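Lovastatin nonaketide synthase mokA (Monascus pilosus, PDB 6AD3) carries out the iterative nine-step assembly of the lovastatin (monacolin K) polyketide, the chain described here being its condensation domain. Local coordinates at residues I102-T107 with A452-V457; G108-K113 with D198-V203; V157-V162 with L190-W195. The protein carries 1 engineered substitution. All blocks are in the same frame, centred on the assembly; numbering follows the deposited sequence.

Contact 1 (I102-T107 with A452-V457)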
ATOM      1  N   ILE A 102       8.667   1.859   7.944  1.00 14.71           N
ATOM      2  CA  ILE A 102       9.540   2.011   6.774  1.00 14.92           C
ATOM      3  C   ILE A 102      10.894   2.515   7.258  1.00 16.08           C
ATOM      4  O   ILE A 102      10.970   3.600   7.859  1.00 14.41           O
ATOM      5  CB  ILE A 102       8.982   3.049   5.779  1.00 17.90           C
ATOM      6  CG1 ILE A 102       7.540   2.725   5.430  1.00 20.25           C
ATOM      7  CG2 ILE A 102       9.837   3.072   4.502  1.00 17.52           C
ATOM      8  CD1 ILE A 102       7.322   1.334   4.816  1.00 22.65           C
ATOM      9  N   GLY A 103      11.951   1.700   7.053  1.00 15.92           N
ATOM     10  CA  GLY A 103      13.306   2.070   7.484  1.00 14.22           C
ATOM     11  C   GLY A 103      14.216   2.362   6.288  1.00 16.52           C
ATOM     12  O   GLY A 103      14.208   1.631   5.321  1.00 18.84           O
ATOM     13  N   MET A 104      14.881   3.496   6.301  1.00 14.08           N
ATOM     14  CA  MET A 104      15.811   3.836   5.270  1.00 15.31           C
ATOM     15  C   MET A 104      17.228   3.906   5.844  1.00 17.02           C
ATOM     16  O   MET A 104      17.558   4.815   6.626  1.00 16.51           O
ATOM     17  CB  MET A 104      15.443   5.147   4.610  1.00 18.95           C
ATOM     18  CG  MET A 104      16.285   5.418   3.345  1.00 27.15           C
ATOM     19  SD  MET A 104      16.204   4.173   1.985  1.00 37.71           S
ATOM     20  CE  MET A 104      14.624   4.570   1.236  1.00 43.54           C
ATOM     21  N   PHE A 105      18.052   2.974   5.410  1.00 16.99           N
ATOM     22  CA  PHE A 105      19.492   2.991   5.737  1.00 17.48           C
ATOM     23  C   PHE A 105      20.144   4.103   4.949  1.00 18.20           C
ATOM     24  O   PHE A 105      19.916   4.229   3.741  1.00 19.34           O
ATOM     25  CB  PHE A 105      20.138   1.654   5.376  1.00 17.25           C
ATOM     26  CG  PHE A 105      19.777   0.551   6.285  1.00 18.49           C
ATOM     27  CD1 PHE A 105      20.325   0.474   7.541  1.00 17.94           C
ATOM     28  CD2 PHE A 105      18.857  -0.417   5.898  1.00 21.44           C
ATOM     29  CE1 PHE A 105      20.026  -0.589   8.382  1.00 20.58           C
ATOM     30  CE2 PHE A 105      18.472  -1.410   6.764  1.00 22.50           C
ATOM     31  CZ  PHE A 105      19.129  -1.561   7.968  1.00 23.26           C
ATOM     32  N   MET A 106      20.924   4.946   5.630  1.00 19.27           N
ATOM     33  CA  MET A 106      21.658   6.002   4.961  1.00 20.35           C
ATOM     34  C   MET A 106      23.006   6.220   5.589  1.00 19.18           C
ATOM     35  O   MET A 106      23.186   5.990   6.783  1.00 17.21           O
ATOM     36  CB  MET A 106      20.875   7.338   4.889  1.00 24.34           C
ATOM     37  CG  MET A 106      20.188   7.823   6.154  1.00 31.16           C
ATOM     38  SD  MET A 106      18.825   9.000   5.799  1.00 28.13           S
ATOM     39  CE  MET A 106      17.584   7.921   5.200  1.00 33.42           C
ATOM     40  N   THR A 107      23.938   6.702   4.779  1.00 19.07           N
ATOM     41  CA  THR A 107      25.321   6.807   5.188  1.00 22.41           C
ATOM     42  C   THR A 107      25.803   8.228   4.936  1.00 23.21           C
ATOM     43  O   THR A 107      25.723   8.705   3.826  1.00 25.93           O
ATOM     44  CB  THR A 107      26.243   5.833   4.427  1.00 23.73           C
ATOM     45  OG1 THR A 107      25.822   4.481   4.643  1.00 22.40           O
ATOM     46  CG2 THR A 107      27.685   5.981   4.918  1.00 26.55           C
ATOM     47  N   ALA A 452      23.744  12.567   4.072  1.00 24.41           N
ATOM     48  CA  ALA A 452      23.546  11.144   4.097  1.00 25.02           C
ATOM     49  C   ALA A 452      22.920  10.703   2.774  1.00 26.14           C
ATOM     50  O   ALA A 452      21.928  11.262   2.344  1.00 25.80           O
ATOM     51  CB  ALA A 452      22.668  10.764   5.260  1.00 23.87           C
ATOM     52  N   LYS A 453      23.418   9.601   2.237  1.00 29.89           N
ATOM     53  CA  LYS A 453      22.842   9.003   1.053  1.00 31.59           C
ATOM     54  C   LYS A 453      22.177   7.691   1.422  1.00 25.68           C
ATOM     55  O   LYS A 453      22.776   6.841   2.067  1.00 23.52           O
ATOM     56  CB  LYS A 453      23.930   8.753   0.013  1.00 40.27           C
ATOM     57  CG  LYS A 453      24.568  10.033  -0.532  1.00 53.66           C
ATOM     58  CD  LYS A 453      24.968   9.878  -1.995  1.00 60.14           C
ATOM     59  CE  LYS A 453      24.354  10.962  -2.866  1.00 68.33           C
ATOM     60  NZ  LYS A 453      25.379  11.943  -3.309  1.00 71.99           N
ATOM     61  N   MET A 454      20.999   7.466   0.874  1.00 24.88           N
ATOM     62  CA  MET A 454      20.291   6.231   1.110  1.00 23.29           C
ATOM     63  C   MET A 454      20.866   5.080   0.381  1.00 23.43           C
ATOM     64  O   MET A 454      21.287   5.200  -0.760  1.00 28.74           O
ATOM     65  CB  MET A 454      18.830   6.356   0.718  1.00 24.84           C
ATOM     66  CG  MET A 454      18.249   7.627   1.113  1.00 28.05           C
ATOM     67  SD  MET A 454      16.735   7.831   0.215  1.00 38.00           S
ATOM     68  CE  MET A 454      15.928   9.019   1.268  1.00 30.78           C
ATOM     69  N   THR A 455      20.865   3.936   1.020  1.00 22.12           N
ATOM     70  CA  THR A 455      21.442   2.759   0.412  1.00 23.36           C
ATOM     71  C   THR A 455      20.422   1.622   0.247  1.00 24.14           C
ATOM     72  O   THR A 455      20.635   0.706  -0.522  1.00 21.68           O
ATOM     73  CB  THR A 455      22.633   2.264   1.247  1.00 26.28           C
ATOM     74  OG1 THR A 455      22.183   1.949   2.566  1.00 20.60           O
ATOM     75  CG2 THR A 455      23.728   3.332   1.329  1.00 26.35           C
ATOM     76  N   GLU A 456      19.397   1.582   1.095  1.00 22.14           N
ATOM     77  CA  GLU A 456      18.599   0.353   1.271  1.00 21.71           C
ATOM     78  C   GLU A 456      17.345   0.687   2.065  1.00 24.14           C
ATOM     79  O   GLU A 456      17.414   1.459   3.019  1.00 20.62           O
ATOM     80  CB  GLU A 456      19.365  -0.680   2.046  1.00 21.00           C
ATOM     81  CG  GLU A 456      18.673  -2.007   2.111  1.00 26.89           C
ATOM     82  CD  GLU A 456      19.360  -2.988   3.036  1.00 34.05           C
ATOM     83  OE1 GLU A 456      20.531  -2.764   3.363  1.00 32.77           O
ATOM     84  OE2 GLU A 456      18.755  -4.042   3.330  1.00 35.94           O
ATOM     85  N   VAL A 457      16.202   0.141   1.652  1.00 20.05           N
ATOM     86  CA  VAL A 457      14.954   0.318   2.433  1.00 20.68           C
ATOM     87  C   VAL A 457      14.494  -1.027   3.007  1.00 22.15           C
ATOM     88  O   VAL A 457      14.758  -2.093   2.431  1.00 22.53           O
ATOM     89  CB  VAL A 457      13.828   0.936   1.570  1.00 24.06           C
ATOM     90  CG1 VAL A 457      13.467  -0.001   0.429  1.00 37.57           C
ATOM     91  CG2 VAL A 457      12.592   1.243   2.422  1.00 25.46           C
TER
HETATM   92  O   HOH W   1      23.415   3.298   4.477  1.00 22.94           O
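Met104 to Thr107 pair with Lys453 to Val457 as antiparallel strands whose register slips by one residue between Phe105 and Met106, a beta bulge at Thr455, with Phe105 N donating to Glu456 O (2.9 Å) and Phe105 O accepting from Thr455 N (2.9 Å, 164° at the hydrogen), and with Thr107 and Lys453 exchanging a bond in each direction beyond the slip.

On one face the methionines mesh. Met104, bent at both chi2 and chi3, crosses Met454 at about a right angle, bringing SD 3.6 Å from Met454 CB, and lays CE against Val457 CB at 3.7 Å. Met106 CB packs on Ala452 CB (3.9 Å). Strand 453-460 is an outer strand of the five-stranded mixed sheet of the condensation domain, and Phe220 of helix 213-227 covers this methionine face.

The other face carries Phe105 and Glu456, side by side with ring and carboxylate planes 33° apart and Phe105 CD2 3.8 Å from Glu456 OE1. Glu456 OE1 forms a salt bridge with Arg165, which also makes a cation-pi contact with Phe105. Nearby, a water joins Thr107 OG1 (2.7 Å) to Thr455 OG1 (2.6 Å), and Thr107 OG1 is further bonded to Glu199.

Contact 2 (G108-K113 with D198-V203)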
ATOM      1  N   GLY A 108      26.249   8.912   5.978  1.00 22.59           N
ATOM      2  CA  GLY A 108      26.683  10.271   5.824  1.00 23.00           C
ATOM      3  C   GLY A 108      26.217  11.154   6.943  1.00 23.46           C
ATOM      4  O   GLY A 108      25.320  10.784   7.711  1.00 21.29           O
ATOM      5  N   SER A 109      26.807  12.353   7.034  1.00 22.11           N
ATOM      6  CA  SER A 109      26.574  13.214   8.172  1.00 25.40           C
ATOM      7  C   SER A 109      25.134  13.777   8.259  1.00 23.93           C
ATOM      8  O   SER A 109      24.653  14.447   7.344  1.00 27.17           O
ATOM      9  CB  SER A 109      27.591  14.350   8.192  1.00 28.40           C
ATOM     10  OG  SER A 109      27.425  15.101   9.377  1.00 28.93           O
ATOM     11  N   ILE A 110      24.491  13.545   9.400  1.00 22.95           N
ATOM     12  CA  ILE A 110      23.254  14.218   9.749  1.00 23.17           C
ATOM     13  C   ILE A 110      23.351  14.737  11.158  1.00 25.23           C
ATOM     14  O   ILE A 110      23.519  13.975  12.104  1.00 22.87           O
ATOM     15  CB  ILE A 110      22.061  13.273   9.705  1.00 23.92           C
ATOM     16  CG1 ILE A 110      21.980  12.590   8.337  1.00 25.60           C
ATOM     17  CG2 ILE A 110      20.776  14.022  10.022  1.00 25.46           C
ATOM     18  CD1 ILE A 110      20.856  11.584   8.240  1.00 27.52           C
ATOM     19  N   ASP A 111      23.191  16.036  11.297  1.00 22.26           N
ATOM     20  CA  ASP A 111      23.222  16.674  12.601  1.00 21.86           C
ATOM     21  C   ASP A 111      21.922  16.387  13.347  1.00 23.98           C
ATOM     22  O   ASP A 111      20.850  16.758  12.872  1.00 24.66           O
ATOM     23  CB  ASP A 111      23.389  18.185  12.399  1.00 22.20           C
ATOM     24  CG  ASP A 111      23.508  18.924  13.696  1.00 26.54           C
ATOM     25  OD1 ASP A 111      24.497  18.702  14.379  1.00 29.45           O
ATOM     26  OD2 ASP A 111      22.526  19.485  14.159  1.00 23.52           O
ATOM     27  N   ALA A 112      22.021  15.857  14.568  1.00 23.49           N
ATOM     28  CA  ALA A 112      20.841  15.405  15.320  1.00 25.38           C
ATOM     29  C   ALA A 112      19.893  16.542  15.630  1.00 26.36           C
ATOM     30  O   ALA A 112      18.657  16.409  15.529  1.00 22.59           O
ATOM     31  CB  ALA A 112      21.280  14.742  16.625  1.00 27.84           C
ATOM     32  N   LYS A 113      20.448  17.644  16.118  1.00 23.82           N
ATOM     33  CA  LYS A 113      19.619  18.765  16.518  1.00 25.42           C
ATOM     34  C   LYS A 113      18.878  19.368  15.321  1.00 23.83           C
ATOM     35  O   LYS A 113      17.674  19.659  15.402  1.00 23.51           O
ATOM     36  CB  LYS A 113      20.478  19.830  17.226  1.00 28.32           C
ATOM     37  CG  LYS A 113      20.843  19.427  18.640  1.00 39.76           C
ATOM     38  CD  LYS A 113      21.899  20.343  19.252  1.00 53.07           C
ATOM     39  CE  LYS A 113      22.042  20.088  20.748  1.00 66.89           C
ATOM     40  NZ  LYS A 113      22.033  21.350  21.544  1.00 71.29           N
ATOM     41  N   ASP A 198      28.964   7.874  10.911  1.00 25.21           N
ATOM     42  CA  ASP A 198      27.832   8.492  10.194  1.00 24.85           C
ATOM     43  C   ASP A 198      26.979   7.429   9.510  1.00 22.29           C
ATOM     44  O   ASP A 198      26.426   7.683   8.460  1.00 23.14           O
ATOM     45  CB  ASP A 198      28.303   9.525   9.157  1.00 23.11           C
ATOM     46  CG  ASP A 198      29.001  10.714   9.788  1.00 28.30           C
ATOM     47  OD1 ASP A 198      28.518  11.273  10.785  1.00 25.22           O
ATOM     48  OD2 ASP A 198      30.062  11.055   9.304  1.00 28.11           O
ATOM     49  N   GLU A 199      26.727   6.312  10.192  1.00 20.62           N
ATOM     50  CA  GLU A 199      25.693   5.410   9.718  1.00 19.83           C
ATOM     51  C   GLU A 199      24.346   5.696  10.395  1.00 17.98           C
ATOM     52  O   GLU A 199      24.284   6.054  11.601  1.00 17.65           O
ATOM     53  CB  GLU A 199      26.062   3.934   9.905  1.00 22.12           C
ATOM     54  CG  GLU A 199      27.293   3.482   9.140  1.00 23.47           C
ATOM     55  CD  GLU A 199      27.084   3.350   7.653  1.00 26.36           C
ATOM     56  OE1 GLU A 199      25.977   3.643   7.119  1.00 23.97           O
ATOM     57  OE2 GLU A 199      28.067   3.000   6.993  1.00 26.16           O
ATOM     58  N   HIS A 200      23.267   5.456   9.631  1.00 15.98           N
ATOM     59  CA  HIS A 200      21.907   5.691  10.096  1.00 17.17           C
ATOM     60  C   HIS A 200      20.959   4.631   9.618  1.00 17.62           C
ATOM     61  O   HIS A 200      21.096   4.140   8.504  1.00 17.97           O
ATOM     62  CB  HIS A 200      21.399   7.018   9.535  1.00 17.18           C
ATOM     63  CG  HIS A 200      22.192   8.185   9.989  1.00 17.72           C
ATOM     64  ND1 HIS A 200      21.922   8.854  11.155  1.00 19.23           N
ATOM     65  CD2 HIS A 200      23.294   8.768   9.463  1.00 18.01           C
ATOM     66  CE1 HIS A 200      22.833   9.790  11.345  1.00 18.66           C
ATOM     67  NE2 HIS A 200      23.698   9.735  10.345  1.00 19.82           N
ATOM     68  N   LEU A 201      19.888   4.457  10.392  1.00 17.00           N
ATOM     69  CA  LEU A 201      18.622   3.882   9.922  1.00 16.28           C
ATOM     70  C   LEU A 201      17.474   4.801  10.362  1.00 17.22           C
ATOM     71  O   LEU A 201      17.205   4.953  11.546  1.00 17.03           O
ATOM     72  CB  LEU A 201      18.444   2.460  10.465  1.00 17.24           C
ATOM     73  CG  LEU A 201      17.108   1.785  10.154  1.00 16.75           C
ATOM     74  CD1 LEU A 201      16.962   1.619   8.661  1.00 17.90           C
ATOM     75  CD2 LEU A 201      17.011   0.458  10.881  1.00 19.44           C
ATOM     76  N   PHE A 202      16.948   5.548   9.411  1.00 16.08           N
ATOM     77  CA  PHE A 202      15.907   6.524   9.685  1.00 15.49           C
ATOM     78  C   PHE A 202      14.569   5.873   9.424  1.00 15.97           C
ATOM     79  O   PHE A 202      14.342   5.343   8.339  1.00 15.95           O
ATOM     80  CB  PHE A 202      16.070   7.725   8.766  1.00 17.57           C
ATOM     81  CG  PHE A 202      14.959   8.723   8.878  1.00 18.50           C
ATOM     82  CD1 PHE A 202      14.562   9.169  10.111  1.00 24.65           C
ATOM     83  CD2 PHE A 202      14.298   9.167   7.764  1.00 25.79           C
ATOM     84  CE1 PHE A 202      13.505  10.051  10.240  1.00 29.65           C
ATOM     85  CE2 PHE A 202      13.258  10.079   7.875  1.00 29.32           C
ATOM     86  CZ  PHE A 202      12.795  10.429   9.127  1.00 24.35           C
ATOM     87  N   VAL A 203      13.741   5.793  10.457  1.00 14.70           N
ATOM     88  CA  VAL A 203      12.513   5.048  10.406  1.00 13.85           C
ATOM     89  C   VAL A 203      11.331   6.010  10.536  1.00 13.73           C
ATOM     90  O   VAL A 203      11.241   6.797  11.498  1.00 15.16           O
ATOM     91  CB  VAL A 203      12.442   3.978  11.540  1.00 16.02           C
ATOM     92  CG1 VAL A 203      11.148   3.135  11.443  1.00 16.16           C
ATOM     93  CG2 VAL A 203      13.664   3.067  11.510  1.00 17.52           C
TER
HETATM   94  O   HOH W   2      25.818  11.627  11.198  1.00 22.02           O
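Gly108 and Asp198 meet through a single direct backbone hydrogen bond, from Gly108 N to Asp198 O, 2.8 Å long and almost straight at 177°, with the donor in the carbonyl plane. In the backbone conformation of Gly108 a side chain would run into the carbonyl O of Thr107, the preceding residue, and here the chain leaves strand 100-107 for the loop leading to helix 112-125.

A water adds a second polar link. It accepts from Ile110 N (2.9 Å), donates to Asp198 OD1 (2.8 Å) and is also hydrogen-bonded to His200 NE2 at 3.0 Å, lying at the edge of the imidazole in its plane. The other ring nitrogen, ND1, is bonded to Asp192 OD1, so that both ring nitrogens have partners and the rotation of the imidazole is probably well defined.

Apolar packing centres on the same ring. Ile110 reaches over one face of His200, with CD1 3.9 Å from the centroid and only 6° off the ring normal, a CH-pi contact. Its CG1 lies anti to the carbonyl carbon (chi1 -55°), and the extended end of the chain carries CD1 onward to the middle of the imidazole.

Past the contact, Asp111 N-caps helix 112-125 through OD2 to Arg114 N. The whole is a strand-to-helix connection, with its loop held to the start of neighbouring strand 199-206 in the mixed sheet of the condensation domain.

Contact 3 (V157-V162 with L190-W195)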
ATOM      1  N   VAL A 157       9.919  12.917  18.272  1.00 18.62           N
ATOM      2  CA  VAL A 157      11.065  12.582  17.423  1.00 19.24           C
ATOM      3  C   VAL A 157      12.173  12.052  18.302  1.00 20.45           C
ATOM      4  O   VAL A 157      12.501  12.666  19.331  1.00 19.34           O
ATOM      5  CB  VAL A 157      11.559  13.821  16.672  1.00 23.22           C
ATOM      6  CG1 VAL A 157      12.756  13.491  15.794  1.00 25.40           C
ATOM      7  CG2 VAL A 157      10.421  14.421  15.859  1.00 22.97           C
ATOM      8  N   GLN A 158      12.841  10.989  17.853  1.00 17.29           N
ATOM      9  CA  GLN A 158      13.937  10.422  18.618  1.00 19.99           C
ATOM     10  C   GLN A 158      15.154  10.240  17.781  1.00 19.31           C
ATOM     11  O   GLN A 158      15.062   9.804  16.619  1.00 18.36           O
ATOM     12  CB  GLN A 158      13.543   9.093  19.201  1.00 22.58           C
ATOM     13  CG  GLN A 158      12.402   9.210  20.198  1.00 23.48           C
ATOM     14  CD  GLN A 158      11.719   7.916  20.420  1.00 30.94           C
ATOM     15  OE1 GLN A 158      12.016   7.209  21.386  1.00 37.49           O
ATOM     16  NE2 GLN A 158      10.857   7.540  19.494  1.00 28.22           N
ATOM     17  N   VAL A 159      16.308  10.562  18.363  1.00 16.70           N
ATOM     18  CA  VAL A 159      17.564  10.303  17.699  1.00 17.63           C
ATOM     19  C   VAL A 159      18.350   9.420  18.627  1.00 19.14           C
ATOM     20  O   VAL A 159      18.644   9.837  19.779  1.00 19.04           O
ATOM     21  CB  VAL A 159      18.341  11.615  17.372  1.00 23.60           C
ATOM     22  CG1 VAL A 159      19.630  11.304  16.632  1.00 21.05           C
ATOM     23  CG2 VAL A 159      17.473  12.553  16.533  1.00 25.24           C
ATOM     24  N   ILE A 160      18.552   8.160  18.224  1.00 17.22           N
ATOM     25  CA  ILE A 160      18.943   7.096  19.180  1.00 20.79           C
ATOM     26  C   ILE A 160      20.267   6.437  18.808  1.00 19.51           C
ATOM     27  O   ILE A 160      20.422   5.882  17.735  1.00 19.10           O
ATOM     28  CB  ILE A 160      17.849   6.013  19.308  1.00 21.68           C
ATOM     29  CG1 ILE A 160      16.544   6.619  19.822  1.00 20.64           C
ATOM     30  CG2 ILE A 160      18.306   4.864  20.232  1.00 22.48           C
ATOM     31  CD1 ILE A 160      15.415   5.607  19.906  1.00 24.66           C
ATOM     32  N   GLN A 161      21.272   6.550  19.687  1.00 21.42           N
ATOM     33  CA  GLN A 161      22.519   5.866  19.455  1.00 19.13           C
ATOM     34  C   GLN A 161      22.380   4.344  19.670  1.00 19.49           C
ATOM     35  O   GLN A 161      21.861   3.886  20.714  1.00 21.60           O
ATOM     36  CB  GLN A 161      23.593   6.394  20.407  1.00 19.38           C
ATOM     37  CG  GLN A 161      24.976   5.993  19.974  1.00 22.27           C
ATOM     38  CD  GLN A 161      26.031   6.453  20.962  1.00 25.64           C
ATOM     39  OE1 GLN A 161      25.839   7.428  21.681  1.00 27.63           O
ATOM     40  NE2 GLN A 161      27.141   5.777  20.975  1.00 27.53           N
ATOM     41  N   VAL A 162      22.837   3.576  18.709  1.00 19.08           N
ATOM     42  CA  VAL A 162      22.909   2.116  18.868  1.00 19.77           C
ATOM     43  C   VAL A 162      24.349   1.652  18.665  1.00 20.78           C
ATOM     44  O   VAL A 162      25.192   2.391  18.181  1.00 20.40           O
ATOM     45  CB  VAL A 162      21.945   1.370  17.916  1.00 20.26           C
ATOM     46  CG1 VAL A 162      20.523   1.728  18.261  1.00 22.85           C
ATOM     47  CG2 VAL A 162      22.252   1.700  16.461  1.00 19.20           C
ATOM     48  N   LEU A 190       9.103   8.657  14.563  1.00 15.19           N
ATOM     49  CA  LEU A 190      10.141   9.209  13.692  1.00 15.04           C
ATOM     50  C   LEU A 190      11.475   9.085  14.396  1.00 16.53           C
ATOM     51  O   LEU A 190      11.667   9.742  15.409  1.00 16.18           O
ATOM     52  CB  LEU A 190       9.873  10.676  13.401  1.00 16.55           C
ATOM     53  CG  LEU A 190       8.548  10.996  12.713  1.00 17.14           C
ATOM     54  CD1 LEU A 190       8.220  12.470  12.774  1.00 19.51           C
ATOM     55  CD2 LEU A 190       8.551  10.516  11.279  1.00 16.08           C
ATOM     56  N   VAL A 191      12.293   8.123  13.953  1.00 15.06           N
ATOM     57  CA  VAL A 191      13.470   7.687  14.706  1.00 16.77           C
ATOM     58  C   VAL A 191      14.680   7.609  13.804  1.00 18.20           C
ATOM     59  O   VAL A 191      14.646   6.941  12.746  1.00 18.93           O
ATOM     60  CB  VAL A 191      13.245   6.328  15.380  1.00 16.85           C
ATOM     61  CG1 VAL A 191      14.500   5.929  16.173  1.00 18.61           C
ATOM     62  CG2 VAL A 191      12.015   6.370  16.244  1.00 19.94           C
ATOM     63  N   ASP A 192      15.770   8.264  14.230  1.00 17.08           N
ATOM     64  CA  ASP A 192      17.061   8.194  13.544  1.00 17.42           C
ATOM     65  C   ASP A 192      17.979   7.356  14.385  1.00 19.43           C
ATOM     66  O   ASP A 192      18.418   7.818  15.468  1.00 18.74           O
ATOM     67  CB  ASP A 192      17.651   9.619  13.382  1.00 19.48           C
ATOM     68  CG  ASP A 192      19.102   9.620  12.856  1.00 22.96           C
ATOM     69  OD1 ASP A 192      19.567   8.581  12.342  1.00 22.84           O
ATOM     70  OD2 ASP A 192      19.780  10.674  13.015  1.00 22.90           O
ATOM     71  N   PHE A 193      18.059   6.062  14.074  1.00 17.71           N
ATOM     72  CA  PHE A 193      19.034   5.169  14.778  1.00 17.44           C
ATOM     73  C   PHE A 193      20.407   5.409  14.170  1.00 16.61           C
ATOM     74  O   PHE A 193      20.564   5.381  12.956  1.00 15.94           O
ATOM     75  CB  PHE A 193      18.685   3.684  14.594  1.00 18.12           C
ATOM     76  CG  PHE A 193      17.413   3.257  15.249  1.00 18.62           C
ATOM     77  CD1 PHE A 193      17.341   3.075  16.612  1.00 18.31           C
ATOM     78  CD2 PHE A 193      16.296   2.947  14.472  1.00 17.53           C
ATOM     79  CE1 PHE A 193      16.178   2.607  17.217  1.00 19.26           C
ATOM     80  CE2 PHE A 193      15.123   2.513  15.057  1.00 19.06           C
ATOM     81  CZ  PHE A 193      15.045   2.324  16.410  1.00 17.63           C
ATOM     82  N   PHE A 194      21.454   5.626  14.999  1.00 18.30           N
ATOM     83  CA  PHE A 194      22.745   6.006  14.437  1.00 18.35           C
ATOM     84  C   PHE A 194      23.885   5.290  15.150  1.00 17.67           C
ATOM     85  O   PHE A 194      23.762   4.938  16.315  1.00 18.57           O
ATOM     86  CB  PHE A 194      22.940   7.527  14.485  1.00 20.02           C
ATOM     87  CG  PHE A 194      23.179   8.093  15.865  1.00 18.93           C
ATOM     88  CD1 PHE A 194      22.122   8.398  16.698  1.00 17.81           C
ATOM     89  CD2 PHE A 194      24.475   8.292  16.332  1.00 19.89           C
ATOM     90  CE1 PHE A 194      22.316   9.077  17.863  1.00 19.99           C
ATOM     91  CE2 PHE A 194      24.679   8.949  17.532  1.00 22.31           C
ATOM     92  CZ  PHE A 194      23.599   9.298  18.321  1.00 21.18           C
ATOM     93  N   TRP A 195      24.918   4.975  14.383  1.00 20.46           N
ATOM     94  CA  TRP A 195      26.073   4.204  14.885  1.00 19.61           C
ATOM     95  C   TRP A 195      27.259   4.453  13.997  1.00 21.90           C
ATOM     96  O   TRP A 195      27.131   5.022  12.911  1.00 21.19           O
ATOM     97  CB  TRP A 195      25.758   2.726  14.917  1.00 20.28           C
ATOM     98  CG  TRP A 195      25.616   2.105  13.560  1.00 23.74           C
ATOM     99  CD1 TRP A 195      26.575   1.416  12.863  1.00 24.00           C
ATOM    100  CD2 TRP A 195      24.404   1.981  12.798  1.00 21.29           C
ATOM    101  NE1 TRP A 195      26.053   0.943  11.685  1.00 24.21           N
ATOM    102  CE2 TRP A 195      24.740   1.327  11.594  1.00 23.93           C
ATOM    103  CE3 TRP A 195      23.117   2.515  12.935  1.00 21.80           C
ATOM    104  CZ2 TRP A 195      23.799   1.092  10.573  1.00 23.32           C
ATOM    105  CZ3 TRP A 195      22.204   2.324  11.912  1.00 22.78           C
ATOM    106  CH2 TRP A 195      22.541   1.578  10.760  1.00 23.60           C
TER
HETATM  107  O   HOH W   3       9.242   8.647  17.632  1.00 18.06           O
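Val191, Phe193 and Ile160 form the apolar centre on one face of the strand pair. Within strand 188-195, Val191 CG1 sits over the middle of one face of the Phe193 ring, 3.5 Å above its plane. From strand 157-161, Ile160 lies beside Phe193, CB to CD1 4.0 Å, and its CD1 reaches Val191 CG1 at 3.9 Å; just past the end of that strand, Val162 CG1 touches Phe193 CD1 (3.8 Å). Val162 also turns its other methyl, CG2, to Trp195 CE3 (3.7 Å), running alongside it.

These strands are parallel and in continuous register, joined by helix 165-176 as a beta-alpha-beta unit at one border of the mixed sheet. The helix packs on the face bearing Phe193, contributing Leu175, while helix 112-125 lies on the face of Leu190 and Asp192.

On that second face, Phe194 is swung across to the outer strand by a chi1 of 72°, its CG between the backbone N and the carbonyl carbon. Gln161 CB thereby comes over one ring face, 4.0 Å from the centroid, in a CH-pi contact, and Val159 CG1 approaches Phe194 CE1 obliquely. Five backbone hydrogen bonds alternate between the strands, from Gln158 N to Leu190 O at one end to Val162 N to Phe194 O at the other. At the polar edge, a water accepts from both Gln158 NE2 (2.7 Å) and Leu190 N (3.1 Å).

In the fold
From the N terminus, strand 100-107 opens contact 1, which closes only some 345 residues later, when strand 453-460 returns to the sheet's border. Contact 2 begins immediately after this strand and closes at strand 199-206, well within that long loop. Contact 3, the shortest closure, lies inside contact 2 in turn: all three nest and none cross. Together they span the mixed sheet from strand 157-161 at one border to strand 453-460 at the other. Backbone bonding of Met104 N to Phe202 O and packing of Ala452 on Ile110 join contacts 1 and 2, Val203 N to Val191 O joins contacts 2 and 3, and Phe105 against Trp195 connects contacts 1 and 3 through packing.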